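Competence/damage-inducible protein CinA (Agrobacterium tumefaciens, PDB 2A9S) is of unknown function, though its family, the CinA C-terminal domain, includes nicotinamide mononucleotide deamidases, so a similar pyridine nucleotide salvage role is possible. Local coordinates at residues D9-A14 / V155-E160; S33-I39 / V104-G108. All blocks are in the same frame, centred on the assembly; numbering follows the deposited sequence.

Contact 1: D9-A14 / V155-E160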
loop_
_atom_site.group_PDB
_atom_site.type_symbol
_atom_site.label_atom_id
_atom_site.label_comp_id
_atom_site.label_asym_id
_atom_site.label_seq_id
_atom_site.Cartn_x
_atom_site.Cartn_y
_atom_site.Cartn_z
ATOM N N ASP A 9 -15.425 11.690 5.627
ATOM C CA ASP A 9 -14.757 11.884 6.884
ATOM C C ASP A 9 -13.315 11.319 6.876
ATOM O O ASP A 9 -12.431 11.930 7.484
ATOM C CB ASP A 9 -15.605 11.408 8.069
ATOM C CG ASP A 9 -15.552 9.908 8.278
ATOM O OD1 ASP A 9 -15.886 9.129 7.344
ATOM O OD2 ASP A 9 -15.189 9.514 9.405
ATOM N N ILE A 10 -13.093 10.190 6.175
ATOM C CA ILE A 10 -11.745 9.619 6.003
ATOM C C ILE A 10 -10.855 10.564 5.200
ATOM O O ILE A 10 -9.717 10.863 5.622
ATOM C CB ILE A 10 -11.779 8.220 5.370
ATOM C CG1 ILE A 10 -12.401 7.204 6.373
ATOM C CG2 ILE A 10 -10.377 7.801 4.867
ATOM C CD1 ILE A 10 -12.595 5.786 5.776
ATOM N N GLU A 11 -11.380 11.062 4.074
ATOM C CA GLU A 11 -10.689 12.098 3.322
ATOM C C GLU A 11 -10.376 13.360 4.170
ATOM O O GLU A 11 -9.240 13.892 4.104
ATOM C CB GLU A 11 -11.482 12.474 2.099
ATOM C CG GLU A 11 -10.709 13.326 1.173
ATOM C CD GLU A 11 -11.585 13.910 0.107
ATOM O OE1 GLU A 11 -12.542 13.210 -0.314
ATOM O OE2 GLU A 11 -11.309 15.063 -0.305
ATOM N N GLU A 12 -11.350 13.806 4.981
ATOM C CA GLU A 12 -11.138 14.921 5.947
ATOM C C GLU A 12 -9.961 14.620 6.882
ATOM O O GLU A 12 -9.085 15.489 7.116
ATOM C CB GLU A 12 -12.422 15.195 6.779
ATOM C CG GLU A 12 -12.400 16.485 7.637
ATOM C CD GLU A 12 -13.664 16.764 8.538
ATOM O OE1 GLU A 12 -14.385 15.816 9.017
ATOM O OE2 GLU A 12 -13.911 17.978 8.813
ATOM N N LEU A 13 -9.926 13.396 7.420
ATOM C CA LEU A 13 -8.855 13.031 8.360
ATOM C C LEU A 13 -7.482 13.029 7.654
ATOM O O LEU A 13 -6.505 13.566 8.197
ATOM C CB LEU A 13 -9.132 11.685 9.055
ATOM C CG LEU A 13 -10.279 11.598 10.088
ATOM C CD1 LEU A 13 -10.632 10.108 10.262
ATOM C CD2 LEU A 13 -9.903 12.232 11.417
ATOM N N ALA A 14 -7.420 12.431 6.462
ATOM C CA ALA A 14 -6.195 12.415 5.671
ATOM C C ALA A 14 -5.736 13.853 5.385
ATOM O O ALA A 14 -4.543 14.198 5.531
ATOM C CB ALA A 14 -6.410 11.604 4.365
ATOM N N VAL A 155 -9.103 2.092 8.372
ATOM C CA VAL A 155 -8.445 3.294 7.818
ATOM C C VAL A 155 -8.789 4.501 8.685
ATOM O O VAL A 155 -7.888 5.236 9.124
ATOM C CB VAL A 155 -8.797 3.552 6.308
ATOM C CG1 VAL A 155 -8.283 4.927 5.876
ATOM C CG2 VAL A 155 -8.234 2.421 5.368
ATOM N N ARG A 156 -10.088 4.677 8.971
ATOM C CA ARG A 156 -10.526 5.772 9.832
ATOM C C ARG A 156 -9.768 5.783 11.184
ATOM O O ARG A 156 -9.139 6.788 11.586
ATOM C CB ARG A 156 -12.037 5.690 10.064
ATOM C CG ARG A 156 -12.519 6.833 11.017
ATOM C CD ARG A 156 -14.016 6.789 11.243
ATOM N NE ARG A 156 -14.737 7.002 10.000
ATOM C CZ ARG A 156 -15.428 6.055 9.370
ATOM N NH1 ARG A 156 -15.522 4.840 9.914
ATOM N NH2 ARG A 156 -16.045 6.323 8.212
ATOM N N THR A 157 -9.807 4.667 11.898
ATOM C CA THR A 157 -9.161 4.623 13.215
ATOM C C THR A 157 -7.652 4.883 13.107
ATOM O O THR A 157 -7.093 5.580 13.954
ATOM C CB THR A 157 -9.431 3.277 13.910
ATOM O OG1 THR A 157 -10.851 3.027 13.928
ATOM C CG2 THR A 157 -8.855 3.273 15.341
ATOM N N ALA A 158 -7.007 4.311 12.083
ATOM C CA ALA A 158 -5.571 4.494 11.828
ATOM C C ALA A 158 -5.235 5.992 11.705
ATOM O O ALA A 158 -4.264 6.496 12.319
ATOM C CB ALA A 158 -5.193 3.755 10.560
ATOM N N LEU A 159 -6.063 6.707 10.942
ATOM C CA LEU A 159 -5.847 8.146 10.725
ATOM C C LEU A 159 -6.084 8.950 12.005
ATOM O O LEU A 159 -5.286 9.841 12.327
ATOM C CB LEU A 159 -6.697 8.654 9.549
ATOM C CG LEU A 159 -6.386 7.963 8.188
ATOM C CD1 LEU A 159 -7.229 8.619 7.113
ATOM C CD2 LEU A 159 -4.883 7.978 7.787
ATOM N N GLU A 160 -7.132 8.596 12.750
ATOM C CA GLU A 160 -7.403 9.179 14.079
ATOM C C GLU A 160 -6.205 9.051 15.012
ATOM O O GLU A 160 -5.807 10.024 15.681
ATOM C CB GLU A 160 -8.645 8.528 14.708
ATOM C CG GLU A 160 -9.930 8.934 13.978
ATOM C CD GLU A 160 -11.148 8.122 14.433
ATOM O OE1 GLU A 160 -10.974 7.103 15.150
ATOM O OE2 GLU A 160 -12.281 8.514 14.074
#
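Asp-9 and Arg-156 form a two-pronged salt bridge. The guanidinium presents its side rather than its end: NE meets OD2 of Asp-9 at 2.6 Å, while NH2 of Arg-156 reaches OD1 of Asp-9 at 2.9 Å. Both oxygens use their syn lone pairs, and the two flat groups lie only 20° from coplanar. The NH2 bond is nearly straight and lies in the guanidinium plane, whereas the NE bond is tilted from it. Arg-156 runs straight out from its helix and then bends at chi3 (-63°), which brings NE to Asp-9. Two bonds to a flat carboxylate restrict rotation of both groups, and CD1 of Ile-10 covers one guanidinium face.

The apolar contacts lie deeper. The protein is a layered alpha/beta fold, and helices 8-24 and 147-167 pack together on one side of its mixed sheet, segments 9-14 and 155-160 running 25° from parallel with their axes 9.5 Å apart. Helix 38-43 packs against Val-155 and Leu-159 of helix 147-167. Between the axes, CG2 of Ile-10, placed anti to the backbone N, meets CG1 of Val-155 at 3.7 Å and CD1 of Leu-159 at 4.0 Å. The beta branch suits isoleucine to this place: CG2 packs against both Val-155 and Leu-159, while CG1 lies against CB of Arg-156. CB of Leu-13 lies 3.9 Å from CB of Leu-159, and the small Ala-14 leaves room for CD1 of Leu-159, which approaches its CB to 4.1 Å.

Mixed contacts bridge these two zones. CD1 of Leu-13 rests 3.9 Å from CG of Arg-156, and both methyl groups of Leu-13 also lie against CG of Glu-160. Long side chains serve well here: their methylene carbons pack against leucine, while their charged ends lie farther along the chain.

Contact 2: S33-I39 / V104-G108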
loop_
_atom_site.group_PDB
_atom_site.type_symbol
_atom_site.label_atom_id
_atom_site.label_comp_id
_atom_site.label_asym_id
_atom_site.label_seq_id
_atom_site.Cartn_x
_atom_site.Cartn_y
_atom_site.Cartn_z
ATOM N N SER A 33 -1.612 -4.827 7.073
ATOM C CA SER A 33 -1.953 -6.186 6.772
ATOM C C SER A 33 -3.381 -6.119 6.151
ATOM O O SER A 33 -3.535 -6.017 4.888
ATOM C CB SER A 33 -1.778 -7.014 8.056
ATOM O OG SER A 33 -1.865 -8.422 7.838
ATOM N N CYS A 34 -4.383 -6.052 7.025
ATOM C CA CYS A 34 -5.785 -6.192 6.633
ATOM C C CYS A 34 -6.335 -5.109 5.698
ATOM O O CYS A 34 -7.232 -5.416 4.923
ATOM C CB CYS A 34 -6.670 -6.317 7.867
ATOM S SG CYS A 34 -6.511 -4.935 8.991
ATOM N N THR A 35 -5.800 -3.876 5.765
ATOM C CA THR A 35 -6.266 -2.761 4.884
ATOM C C THR A 35 -5.614 -2.783 3.506
ATOM O O THR A 35 -6.019 -2.050 2.605
ATOM C CB THR A 35 -5.981 -1.366 5.494
ATOM O OG1 THR A 35 -4.608 -1.309 5.940
ATOM C CG2 THR A 35 -6.938 -1.069 6.672
ATOM N N GLY A 36 -4.593 -3.612 3.354
ATOM C CA GLY A 36 -4.002 -3.919 2.028
ATOM C C GLY A 36 -3.427 -2.742 1.224
ATOM O O GLY A 36 -3.265 -2.847 -0.002
ATOM N N GLY A 37 -3.107 -1.638 1.899
ATOM C CA GLY A 37 -2.572 -0.455 1.222
ATOM C C GLY A 37 -3.512 0.748 1.242
ATOM O O GLY A 37 -3.116 1.834 0.811
ATOM N N LEU A 38 -4.758 0.560 1.699
ATOM C CA LEU A 38 -5.746 1.646 1.704
ATOM C C LEU A 38 -5.417 2.773 2.678
ATOM O O LEU A 38 -5.929 3.870 2.498
ATOM C CB LEU A 38 -7.161 1.143 1.995
ATOM C CG LEU A 38 -7.709 0.142 0.979
ATOM C CD1 LEU A 38 -9.147 -0.307 1.371
ATOM C CD2 LEU A 38 -7.665 0.765 -0.432
ATOM N N ILE A 39 -4.579 2.513 3.694
ATOM C CA ILE A 39 -4.221 3.625 4.589
ATOM C C ILE A 39 -3.300 4.596 3.834
ATOM O O ILE A 39 -3.573 5.817 3.795
ATOM C CB ILE A 39 -3.561 3.168 5.929
ATOM C CG1 ILE A 39 -4.500 2.248 6.732
ATOM C CG2 ILE A 39 -3.164 4.432 6.752
ATOM C CD1 ILE A 39 -3.870 1.730 7.988
ATOM N N VAL A 104 2.273 3.992 11.522
ATOM C CA VAL A 104 1.035 3.358 11.973
ATOM C C VAL A 104 0.999 1.960 11.364
ATOM O O VAL A 104 1.290 1.796 10.167
ATOM C CB VAL A 104 -0.240 4.189 11.587
ATOM C CG1 VAL A 104 -0.314 4.458 10.059
ATOM C CG2 VAL A 104 -1.545 3.525 12.195
ATOM N N ALA A 105 0.604 0.980 12.184
ATOM C CA ALA A 105 0.558 -0.426 11.789
ATOM C C ALA A 105 -0.812 -1.014 12.118
ATOM O O ALA A 105 -1.361 -0.720 13.179
ATOM C CB ALA A 105 1.645 -1.215 12.539
ATOM N N VAL A 106 -1.352 -1.827 11.219
ATOM C CA VAL A 106 -2.659 -2.468 11.470
ATOM C C VAL A 106 -2.589 -3.941 11.107
ATOM O O VAL A 106 -1.980 -4.314 10.069
ATOM C CB VAL A 106 -3.851 -1.756 10.728
ATOM C CG1 VAL A 106 -3.933 -0.276 11.123
ATOM C CG2 VAL A 106 -3.767 -1.906 9.190
ATOM N N THR A 107 -3.192 -4.787 11.958
ATOM C CA THR A 107 -3.283 -6.204 11.666
ATOM C C THR A 107 -4.652 -6.679 12.173
ATOM O O THR A 107 -5.001 -6.427 13.347
ATOM C CB THR A 107 -2.127 -7.056 12.291
ATOM O OG1 THR A 107 -2.338 -8.436 11.959
ATOM C CG2 THR A 107 -2.026 -6.905 13.801
ATOM N N GLY A 108 -5.445 -7.260 11.275
ATOM C CA GLY A 108 -6.803 -7.660 11.683
ATOM C C GLY A 108 -7.444 -8.667 10.761
ATOM O O GLY A 108 -6.783 -9.180 9.835
HETATM O O HOH W 1 -3.517 -9.187 9.730
#
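Ser-33 continues the backbone pairing of strand 28-32 with strand 102-108, its N donating to O of Val-106 (3.1 Å, N-H...O angle 144°), before a type I turn from Ser-33 to Gly-36 and a type I' turn from Thr-35 to Leu-38 carry the chain away. Glycines fit the second turn: Gly-36 and Gly-37 both have positive phi, and Gly-37 is the N-cap of helix 38-43.

Val-106 is the main apolar side chain of the strand. Its CG1 meets CD1 of Ile-39 tip to tip at 3.7 Å. The other branch, CG2, comes within 3.4 Å of OG1 of Thr-35, the two side chains crossing at about a right angle. That hydroxyl is bonded to Glu-32, so threonine can serve a polar partner while lying against valine. Farther along, SG of Cys-34 approaches N of Gly-108 to 3.4 Å; chi1 of 57° sets the sulfur between backbone N and carbonyl carbon, and the absence of a side chain on Gly-108 makes room for it.

On the polar side a water joins the two segments, lying 2.6 Å from OG of Ser-33 and donating to OG1 of Thr-107 at 2.6 Å and, over a longer path, to O of Gly-108. Ser-33 OG also bonds Lys-65, and Thr-107 OG1 bonds Ala-81 O. Such a loop, leaving the C-terminal end of one parallel strand beside the end of the next, is a usual place for ligand sites in alpha/beta folds, and this polar cluster is consistent with one.

Contact 2 lies in the core, its centre about 5 Å from the centre of the chain, and joins a strand-to-helix loop to a central strand; contact 1 is partly buried, its centre about 11 Å from that of the chain, and pairs two helices packed over one face of the sheet. The chemistry follows the place. In contact 1 a charged pair borders an apolar strip, whereas in contact 2 backbone bonding, turns, valine and isoleucine branches and a bridging water take over. The two meet through helix 147-167: CB of Ala-158 packs 3.5 Å from CD1 of Ile-39, and Val-155 touches Thr-35, Leu-38 and Ile-39, making the hydrophobic packing continuous from sheet to outer helices.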